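Long-range contacts in tRNA (adenine(58)-N(1))-methyltransferase TrmI (PDB 5C0O), which catalyses the S-adenosylmethionine-dependent methylation of adenosine 58 in tRNA at N1 and is required for cell growth at extreme temperatures: residues 165-170 and 189-194; 97-102 and 119-124; 76-81 and 241-246. The protein carries 1 engineered substitution. All coordinates share one frame; numbering follows the deposited sequence.

Contact 1 (165-170 and 189-194); sequences DGVALD and RFLVAY. With SAM (S-adenosylmethionine), chain E.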
# COMPACT_ATOMS: atom_id res chain seq x y z
N ASP A 165 -9.08 30.26 6.88
CA ASP A 165 -9.64 29.02 7.39
C ASP A 165 -8.65 27.87 7.23
O ASP A 165 -8.71 26.90 7.98
CB ASP A 165 -10.97 28.72 6.69
CG ASP A 165 -12.12 29.54 7.24
OD1 ASP A 165 -12.63 29.20 8.33
OD2 ASP A 165 -12.51 30.53 6.59
N GLY A 166 -7.73 27.97 6.28
CA GLY A 166 -6.78 26.90 6.05
C GLY A 166 -5.56 27.35 5.27
O GLY A 166 -5.60 28.36 4.58
N VAL A 167 -4.47 26.60 5.41
CA VAL A 167 -3.28 26.85 4.61
C VAL A 167 -2.85 25.55 3.93
O VAL A 167 -2.40 24.62 4.60
CB VAL A 167 -2.11 27.38 5.46
CG1 VAL A 167 -0.98 27.85 4.55
CG2 VAL A 167 -2.56 28.52 6.37
N ALA A 168 -3.02 25.50 2.62
CA ALA A 168 -2.63 24.34 1.83
C ALA A 168 -1.25 24.57 1.24
O ALA A 168 -1.03 25.54 0.53
CB ALA A 168 -3.65 24.08 0.73
N LEU A 169 -0.32 23.67 1.54
CA LEU A 169 1.07 23.83 1.12
C LEU A 169 1.55 22.72 0.20
O LEU A 169 1.33 21.54 0.45
CB LEU A 169 1.99 23.90 2.34
CG LEU A 169 1.92 25.14 3.24
CD1 LEU A 169 2.97 25.02 4.32
CD2 LEU A 169 2.10 26.43 2.45
N ASP A 170 2.21 23.13 -0.88
CA ASP A 170 2.97 22.23 -1.73
C ASP A 170 4.22 22.94 -2.21
O ASP A 170 4.24 23.55 -3.28
CB ASP A 170 2.14 21.74 -2.92
CG ASP A 170 2.90 20.76 -3.80
OD1 ASP A 170 4.06 20.43 -3.47
OD2 ASP A 170 2.33 20.30 -4.81
N ARG A 189 -7.51 25.81 13.27
CA ARG A 189 -7.56 25.43 11.87
C ARG A 189 -6.27 24.76 11.44
O ARG A 189 -5.28 24.77 12.17
CB ARG A 189 -7.84 26.65 10.98
CG ARG A 189 -9.17 27.34 11.28
CD ARG A 189 -10.35 26.37 11.45
NE ARG A 189 -10.82 25.81 10.18
CZ ARG A 189 -11.46 24.65 10.06
NH1 ARG A 189 -11.71 23.90 11.12
NH2 ARG A 189 -11.87 24.25 8.86
N PHE A 190 -6.30 24.18 10.25
CA PHE A 190 -5.28 23.24 9.83
C PHE A 190 -4.34 23.77 8.76
O PHE A 190 -4.71 24.59 7.92
CB PHE A 190 -5.94 21.96 9.32
CG PHE A 190 -6.58 21.14 10.40
CD1 PHE A 190 -5.84 20.23 11.13
CD2 PHE A 190 -7.92 21.28 10.69
CE1 PHE A 190 -6.42 19.48 12.12
CE2 PHE A 190 -8.52 20.53 11.68
CZ PHE A 190 -7.76 19.62 12.40
N LEU A 191 -3.11 23.27 8.81
CA LEU A 191 -2.13 23.44 7.75
C LEU A 191 -1.75 22.05 7.28
O LEU A 191 -1.24 21.26 8.07
CB LEU A 191 -0.90 24.22 8.25
CG LEU A 191 0.27 24.45 7.29
CD1 LEU A 191 1.09 25.65 7.74
CD2 LEU A 191 1.19 23.23 7.18
N VAL A 192 -2.02 21.75 6.02
CA VAL A 192 -1.58 20.49 5.43
C VAL A 192 -0.52 20.75 4.37
O VAL A 192 -0.70 21.61 3.51
CB VAL A 192 -2.74 19.70 4.80
CG1 VAL A 192 -2.29 18.28 4.49
CG2 VAL A 192 -3.94 19.67 5.73
N ALA A 193 0.58 20.01 4.45
CA ALA A 193 1.69 20.17 3.51
C ALA A 193 1.98 18.88 2.75
O ALA A 193 1.93 17.79 3.31
CB ALA A 193 2.93 20.64 4.24
N TYR A 194 2.28 19.05 1.47
CA TYR A 194 2.53 17.95 0.54
C TYR A 194 4.04 17.75 0.38
O TYR A 194 4.71 18.60 -0.21
CB TYR A 194 1.84 18.28 -0.79
CG TYR A 194 1.97 17.27 -1.90
CD1 TYR A 194 1.12 16.18 -1.97
CD2 TYR A 194 2.90 17.44 -2.91
CE1 TYR A 194 1.21 15.27 -3.00
CE2 TYR A 194 3.00 16.54 -3.95
CZ TYR A 194 2.16 15.45 -3.99
OH TYR A 194 2.25 14.55 -5.02
N SAM E . 0.23 20.85 -6.20
CA SAM E . 0.73 21.98 -6.99
C SAM E . -0.09 22.17 -8.27
O SAM E . 0.32 22.89 -9.18
OXT SAM E . -1.17 21.60 -8.42
CB SAM E . 2.19 21.79 -7.37
CG SAM E . 3.09 22.96 -6.96
SD SAM E . 4.78 22.80 -7.61
CE SAM E . 5.25 21.17 -7.00
C5' SAM E . 5.71 23.89 -6.50
C4' SAM E . 5.58 25.37 -6.88
O4' SAM E . 5.61 26.15 -5.70
C3' SAM E . 6.71 25.89 -7.76
O3' SAM E . 6.25 26.03 -9.08
C2' SAM E . 7.09 27.24 -7.18
O2' SAM E . 6.79 28.27 -8.10
C1' SAM E . 6.20 27.40 -5.96
N9 SAM E . 6.94 27.81 -4.75
C8 SAM E . 8.04 27.21 -4.21
N7 SAM E . 8.39 27.90 -3.09
C5 SAM E . 7.52 28.92 -2.92
C6 SAM E . 7.42 29.91 -1.95
N6 SAM E . 8.30 29.96 -0.96
N1 SAM E . 6.41 30.84 -2.04
C2 SAM E . 5.50 30.78 -3.07
N3 SAM E . 5.61 29.79 -4.03
C4 SAM E . 6.60 28.87 -3.95
O HOH W 1 -8.41 23.80 7.98

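Contact 2 (97-102 and 119-124); sequences VLEAGT and GLVESY. With SAM (S-adenosylmethionine), chain E.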
# COMPACT_ATOMS: atom_id res chain seq x y z
N VAL A 97 -9.20 29.96 2.11
CA VAL A 97 -8.03 29.10 2.24
C VAL A 97 -6.81 29.70 1.55
O VAL A 97 -6.90 30.29 0.48
CB VAL A 97 -8.32 27.67 1.68
CG1 VAL A 97 -8.55 27.70 0.17
CG2 VAL A 97 -7.20 26.71 2.05
N LEU A 98 -5.65 29.54 2.19
CA LEU A 98 -4.39 30.05 1.68
C LEU A 98 -3.64 28.94 0.94
O LEU A 98 -3.71 27.78 1.34
CB LEU A 98 -3.53 30.59 2.83
CG LEU A 98 -2.39 31.54 2.46
CD1 LEU A 98 -2.93 32.93 2.19
CD2 LEU A 98 -1.37 31.58 3.57
N GLU A 99 -2.94 29.29 -0.14
CA GLU A 99 -2.17 28.30 -0.89
C GLU A 99 -0.80 28.78 -1.33
O GLU A 99 -0.61 29.95 -1.66
CB GLU A 99 -2.94 27.84 -2.14
CG GLU A 99 -2.29 26.65 -2.84
CD GLU A 99 -2.88 26.34 -4.21
OE1 GLU A 99 -3.73 27.11 -4.69
OE2 GLU A 99 -2.47 25.33 -4.81
N ALA A 100 0.15 27.86 -1.33
CA ALA A 100 1.44 28.07 -1.98
C ALA A 100 2.14 26.71 -2.16
O ALA A 100 2.15 25.92 -1.22
CB ALA A 100 2.31 29.00 -1.16
N GLY A 101 2.71 26.41 -3.33
CA GLY A 101 2.74 27.28 -4.50
C GLY A 101 1.72 26.83 -5.54
O GLY A 101 1.30 25.67 -5.54
N THR A 102 1.33 27.74 -6.43
CA THR A 102 0.31 27.44 -7.43
C THR A 102 0.79 26.41 -8.44
O THR A 102 -0.00 25.63 -8.96
CB THR A 102 -0.13 28.71 -8.18
OG1 THR A 102 -0.17 29.82 -7.29
CG2 THR A 102 -1.50 28.51 -8.81
N GLY A 119 -16.83 31.48 -1.28
CA GLY A 119 -15.55 31.33 -0.61
C GLY A 119 -14.42 31.99 -1.38
O GLY A 119 -14.68 32.77 -2.30
N LEU A 120 -13.18 31.68 -1.02
CA LEU A 120 -12.03 32.19 -1.76
C LEU A 120 -10.78 31.33 -1.58
O LEU A 120 -10.57 30.71 -0.54
CB LEU A 120 -11.73 33.63 -1.36
CG LEU A 120 -10.70 34.34 -2.25
CD1 LEU A 120 -11.38 35.19 -3.32
CD2 LEU A 120 -9.71 35.16 -1.44
N VAL A 121 -9.95 31.32 -2.63
CA VAL A 121 -8.65 30.67 -2.62
C VAL A 121 -7.56 31.72 -2.84
O VAL A 121 -7.41 32.24 -3.95
CB VAL A 121 -8.57 29.59 -3.71
CG1 VAL A 121 -7.17 28.96 -3.77
CG2 VAL A 121 -9.66 28.54 -3.50
N GLU A 122 -6.80 32.01 -1.79
CA GLU A 122 -5.73 33.01 -1.84
C GLU A 122 -4.38 32.32 -2.09
O GLU A 122 -3.75 31.82 -1.15
CB GLU A 122 -5.70 33.81 -0.53
CG GLU A 122 -5.13 35.21 -0.67
CD GLU A 122 -6.20 36.23 -1.02
OE1 GLU A 122 -7.12 36.43 -0.20
OE2 GLU A 122 -6.13 36.83 -2.11
N SER A 123 -3.95 32.30 -3.35
CA SER A 123 -2.82 31.47 -3.77
C SER A 123 -1.61 32.27 -4.24
O SER A 123 -1.75 33.23 -5.01
CB SER A 123 -3.27 30.52 -4.89
OG SER A 123 -2.18 29.75 -5.37
N TYR A 124 -0.43 31.86 -3.79
CA TYR A 124 0.83 32.54 -4.10
C TYR A 124 1.78 31.66 -4.91
O TYR A 124 1.94 30.48 -4.61
CB TYR A 124 1.52 33.00 -2.81
CG TYR A 124 0.71 33.99 -2.02
CD1 TYR A 124 -0.39 33.58 -1.27
CD2 TYR A 124 1.03 35.34 -2.02
CE1 TYR A 124 -1.13 34.48 -0.54
CE2 TYR A 124 0.28 36.25 -1.30
CZ TYR A 124 -0.79 35.82 -0.56
OH TYR A 124 -1.54 36.72 0.16
N SAM E . 0.23 20.85 -6.20
CA SAM E . 0.73 21.98 -6.99
C SAM E . -0.09 22.17 -8.27
O SAM E . 0.32 22.89 -9.18
OXT SAM E . -1.17 21.60 -8.42
CB SAM E . 2.19 21.79 -7.37
CG SAM E . 3.09 22.96 -6.96
SD SAM E . 4.78 22.80 -7.61
CE SAM E . 5.25 21.17 -7.00
C5' SAM E . 5.71 23.89 -6.50
C4' SAM E . 5.58 25.37 -6.88
O4' SAM E . 5.61 26.15 -5.70
C3' SAM E . 6.71 25.89 -7.76
O3' SAM E . 6.25 26.03 -9.08
C2' SAM E . 7.09 27.24 -7.18
O2' SAM E . 6.79 28.27 -8.10
C1' SAM E . 6.20 27.40 -5.96
N9 SAM E . 6.94 27.81 -4.75
C8 SAM E . 8.04 27.21 -4.21
N7 SAM E . 8.39 27.90 -3.09
C5 SAM E . 7.52 28.92 -2.92
C6 SAM E . 7.42 29.91 -1.95
N6 SAM E . 8.30 29.96 -0.96
N1 SAM E . 6.41 30.84 -2.04
C2 SAM E . 5.50 30.78 -3.07
N3 SAM E . 5.61 29.79 -4.03
C4 SAM E . 6.60 28.87 -3.95

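Contact 3 (76-81 and 241-246); sequences PTAPKD and GHTAFL. Engineered in segment 76-81: Ala78 (natural residue Tyr). With SAM (S-adenosylmethionine), chain E.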
# COMPACT_ATOMS: atom_id res chain seq x y z
N PRO A 76 2.07 19.30 -11.11
CA PRO A 76 0.87 19.46 -10.28
C PRO A 76 0.73 18.40 -9.20
O PRO A 76 1.30 17.31 -9.31
CB PRO A 76 -0.27 19.36 -11.29
CG PRO A 76 0.29 18.54 -12.40
CD PRO A 76 1.72 18.97 -12.50
N THR A 77 -0.04 18.72 -8.18
CA THR A 77 -0.31 17.82 -7.07
C THR A 77 -1.16 16.65 -7.55
O THR A 77 -2.08 16.85 -8.34
CB THR A 77 -1.01 18.55 -5.91
OG1 THR A 77 -0.37 19.82 -5.68
CG2 THR A 77 -0.99 17.72 -4.63
N ALA A 78 -0.87 15.44 -7.09
CA ALA A 78 -1.59 14.27 -7.56
C ALA A 78 -3.05 14.30 -7.10
O ALA A 78 -3.33 14.73 -5.98
CB ALA A 78 -0.91 13.00 -7.09
N PRO A 79 -3.98 13.84 -7.96
CA PRO A 79 -5.41 13.90 -7.62
C PRO A 79 -5.77 13.18 -6.32
O PRO A 79 -6.64 13.66 -5.59
CB PRO A 79 -6.08 13.21 -8.81
CG PRO A 79 -5.14 13.41 -9.94
CD PRO A 79 -3.78 13.32 -9.33
N LYS A 80 -5.13 12.05 -6.04
CA LYS A 80 -5.44 11.30 -4.83
C LYS A 80 -5.06 12.09 -3.58
O LYS A 80 -5.74 12.02 -2.56
CB LYS A 80 -4.73 9.94 -4.84
CG LYS A 80 -3.21 10.02 -4.81
CD LYS A 80 -2.58 8.64 -4.75
CE LYS A 80 -1.16 8.69 -4.20
NZ LYS A 80 -1.11 9.20 -2.80
N ASP A 81 -3.97 12.85 -3.68
CA ASP A 81 -3.47 13.62 -2.56
C ASP A 81 -4.24 14.91 -2.40
O ASP A 81 -4.64 15.28 -1.29
CB ASP A 81 -1.98 13.91 -2.74
CG ASP A 81 -1.15 12.64 -2.85
OD1 ASP A 81 -1.38 11.71 -2.06
OD2 ASP A 81 -0.28 12.58 -3.74
N GLY A 241 3.72 3.96 -7.41
CA GLY A 241 4.19 3.51 -6.12
C GLY A 241 4.08 4.54 -5.01
O GLY A 241 3.73 4.19 -3.88
N HIS A 242 4.35 5.80 -5.32
CA HIS A 242 4.41 6.84 -4.30
C HIS A 242 4.44 8.24 -4.90
O HIS A 242 4.93 8.43 -6.01
CB HIS A 242 5.64 6.62 -3.41
CG HIS A 242 5.91 7.73 -2.45
ND1 HIS A 242 5.07 8.03 -1.39
CD2 HIS A 242 6.93 8.62 -2.38
CE1 HIS A 242 5.56 9.05 -0.72
NE2 HIS A 242 6.69 9.43 -1.30
N THR A 243 3.89 9.20 -4.17
CA THR A 243 3.96 10.61 -4.53
C THR A 243 4.56 11.41 -3.39
O THR A 243 5.66 11.97 -3.51
CB THR A 243 2.58 11.21 -4.85
OG1 THR A 243 1.57 10.54 -4.09
CG2 THR A 243 2.27 11.10 -6.33
N ALA A 244 3.83 11.47 -2.28
CA ALA A 244 4.24 12.28 -1.15
C ALA A 244 3.47 11.94 0.12
O ALA A 244 2.43 11.28 0.09
CB ALA A 244 4.06 13.75 -1.48
N PHE A 245 4.02 12.39 1.24
CA PHE A 245 3.34 12.31 2.52
C PHE A 245 2.49 13.55 2.72
O PHE A 245 2.80 14.61 2.17
CB PHE A 245 4.34 12.18 3.67
CG PHE A 245 5.21 10.96 3.58
CD1 PHE A 245 6.35 10.96 2.80
CD2 PHE A 245 4.90 9.82 4.30
CE1 PHE A 245 7.16 9.85 2.72
CE2 PHE A 245 5.70 8.70 4.22
CZ PHE A 245 6.83 8.71 3.44
N LEU A 246 1.42 13.42 3.49
CA LEU A 246 0.62 14.56 3.90
C LEU A 246 0.80 14.81 5.38
O LEU A 246 0.57 13.92 6.20
CB LEU A 246 -0.86 14.33 3.57
CG LEU A 246 -1.23 14.16 2.09
CD1 LEU A 246 -2.74 14.13 1.92
CD2 LEU A 246 -0.63 15.26 1.24
N SAM E . 0.23 20.85 -6.20
CA SAM E . 0.73 21.98 -6.99
C SAM E . -0.09 22.17 -8.27
O SAM E . 0.32 22.89 -9.18
OXT SAM E . -1.17 21.60 -8.42
CB SAM E . 2.19 21.79 -7.37
CG SAM E . 3.09 22.96 -6.96
SD SAM E . 4.78 22.80 -7.61
CE SAM E . 5.25 21.17 -7.00
C5' SAM E . 5.71 23.89 -6.50
C4' SAM E . 5.58 25.37 -6.88
O4' SAM E . 5.61 26.15 -5.70
C3' SAM E . 6.71 25.89 -7.76
O3' SAM E . 6.25 26.03 -9.08
C2' SAM E . 7.09 27.24 -7.18
O2' SAM E . 6.79 28.27 -8.10
C1' SAM E . 6.20 27.40 -5.96
N9 SAM E . 6.94 27.81 -4.75
C8 SAM E . 8.04 27.21 -4.21
N7 SAM E . 8.39 27.90 -3.09
C5 SAM E . 7.52 28.92 -2.92
C6 SAM E . 7.42 29.91 -1.95
N6 SAM E . 8.30 29.96 -0.96
N1 SAM E . 6.41 30.84 -2.04
C2 SAM E . 5.50 30.78 -3.07
N3 SAM E . 5.61 29.79 -4.03
C4 SAM E . 6.60 28.87 -3.95
O HOH W 2 0.03 11.08 0.14

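Contact 1 (165-170 and 189-194)
Val167 and Leu169 each use both backbone polar groups to bind the parallel neighbour strand 189-194. Val167 N donates to Phe190 O at 3.2 Å and its O receives Val192 N; Leu169 N then donates to Val192 O at 2.9 Å while Leu169 O receives Tyr194 N. This ladder is that of two adjoining parallel strands in the Rossmann-like sheet of a class I methyltransferase. Apolar contacts line the face bearing Val167, Leu169, Leu191 and Ala193: the two leucines cross, Leu169 CD1 resting 3.8 Å from Leu191 CD2, and Leu169 CB lies 3.9 Å from Ala193 CB. Polar contacts sit at both ends. At the first, bends in the Arg189 chain (chi2 -45°, chi3 -75°) curl it round the Asp165 carbonyl, where NE reaches a lone pair of Asp165 O at 3.2 Å through a bent bond. A water donates to the same oxygen and accepts from Phe190 N, filling in for a direct strand bond. Asp165 OD1, 4.3 Å from Arg189 NE, is related to it by charge alone; OD2 accepts from Arg96 N. A leucine in place of Arg189 would probably leave Asp165 O with the water as its one remaining partner in this contact and take one nearby positive charge from the carboxylate. At the other end Asp170, which binds S-adenosylmethionine, faces SAM N with OD2, probably a hydrogen bond, though the modelled amino group is doubtfully placed. Its OD1 meets the edge of the Tyr194 ring at CD2, carboxylate and ring planes 63° apart. Strand 96-100 bonds to the far edge of 166-169 and strand 245-251 lies beyond 189-194, while Val192 packs against Met85 and Leu88 of helix 79-88.

Contact 2 (97-102 and 119-124)
Val97 and Glu99 pair in parallel with Leu120, Glu122 and Tyr124 in the first beta-alpha-beta unit of the Rossmann-like methyltransferase fold, with helix 106-115 making the crossover. Val97 N donates to Leu120 O and Val97 O accepts from Glu122 N at 2.8 Å; two residues on, Glu99 N bonds to Glu122 O and Glu99 O takes Tyr124 N at 2.9 Å. On one face, Val97 CG1 lies 3.9 Å from Val121 CG2, the two valines pointing the same way. Further along, Ser123 OG, held anti to its own N (chi1 177°), stands 3.1 Å from Glu99 OE1 and hydrogen-bonds, at 2.8 Å, with OG1 of Thr102 in the loop after the strand; either may be the donor. On the other face Leu98 CD1 touches the Tyr124 ring at its edge, 3.6 Å from CE1. The second shell fixes these groups: Thr108 of the crossover helix hydrogen-bonds Glu99 OE1, and His150 of strand 147-151 stacks on Tyr124 and bonds to the Glu122 carboxylate. Beyond the strand ends lies the cofactor, beside the start of the glycine-rich turn. There Gly101, lacking a side chain, brings its CA to 3.3 Å from SAM O4', where a CB would collide with the ribose oxygen.

Contact 3 (76-81 and 241-246)
Asp81, in the first turn of helix 79-88, points its CB toward the run leading into strand 245-251 and meets Thr243 and Leu246. That CB makes only a distant approach, 4.4 Å, to Leu246 CD2, while Leu246 CD1 comes near the backbone O of Asp81. CG stands beside the backbone N (chi1 -59°), and from there the carboxylate meets Thr243 coming from the opposite direction. OD2 offers its syn lone pair to Thr243 OG1, which donates to it at 2.8 Å; Tyr194 OH adds a weak hydrogen bond to the same oxygen. OD1, the other branch, takes Lys80 NZ in a salt bridge of 2.6 Å, the ammonium approaching from the syn side but 28° out of the carboxylate plane. A water also donates to OD1, at 2.7 Å. The helix lies ahead of the first strand of the Rossmann-like core, and the contact ties its N-terminal turn to the loop and start of the last strand in chain order. Lys80 reaches this place by a bend at chi4 (62°) that brings NZ to the Asp81 carboxylate; NZ bonds to Val221 O as well and only weakly, at 3.3 Å, to Thr243 OG1. Thr243 OG1 therefore faces an ion pair, donating to the carboxylate and weakly accepting from the ammonium, which is likely to polarise it. Its methyl CG2 meets CB of Ala78 at 3.8 Å; Ala78 is an engineered residue, tyrosine in the natural protein, and occupies the N-cap position of the helix. Just before it, Thr77 N donates a nearly straight hydrogen bond to the cofactor carboxylate at SAM OXT, 3.1 Å away. The modelled Thr77 OG1 lies implausibly close to SAM N, so the exact placing of that amino group is doubtful.

How the contacts relate
Contacts 1 and 2 are adjoining strand pairs in the parallel part of one mixed sheet, their centres about 10 Å apart: strand 164-169 joins strand 96-100 through Leu98, whose N lies 2.7 Å from Gly166 O and whose O lies 2.7 Å from Ala168 N. Contact 3, centred about 15 Å from contact 1, meets it at Tyr194, whose CE1 is 3.6 Å from Ala244 CB. Contacts 2 and 3 do not touch, with nearest atoms about 6 Å apart, yet the cofactor spans them: contact 2 borders its ribose and, through Thr102, its carboxylate; contacts 1 and 3 border the methionine end. Along the chain, contact 3 closes a long loop within which contact 2 and then contact 1 are nested.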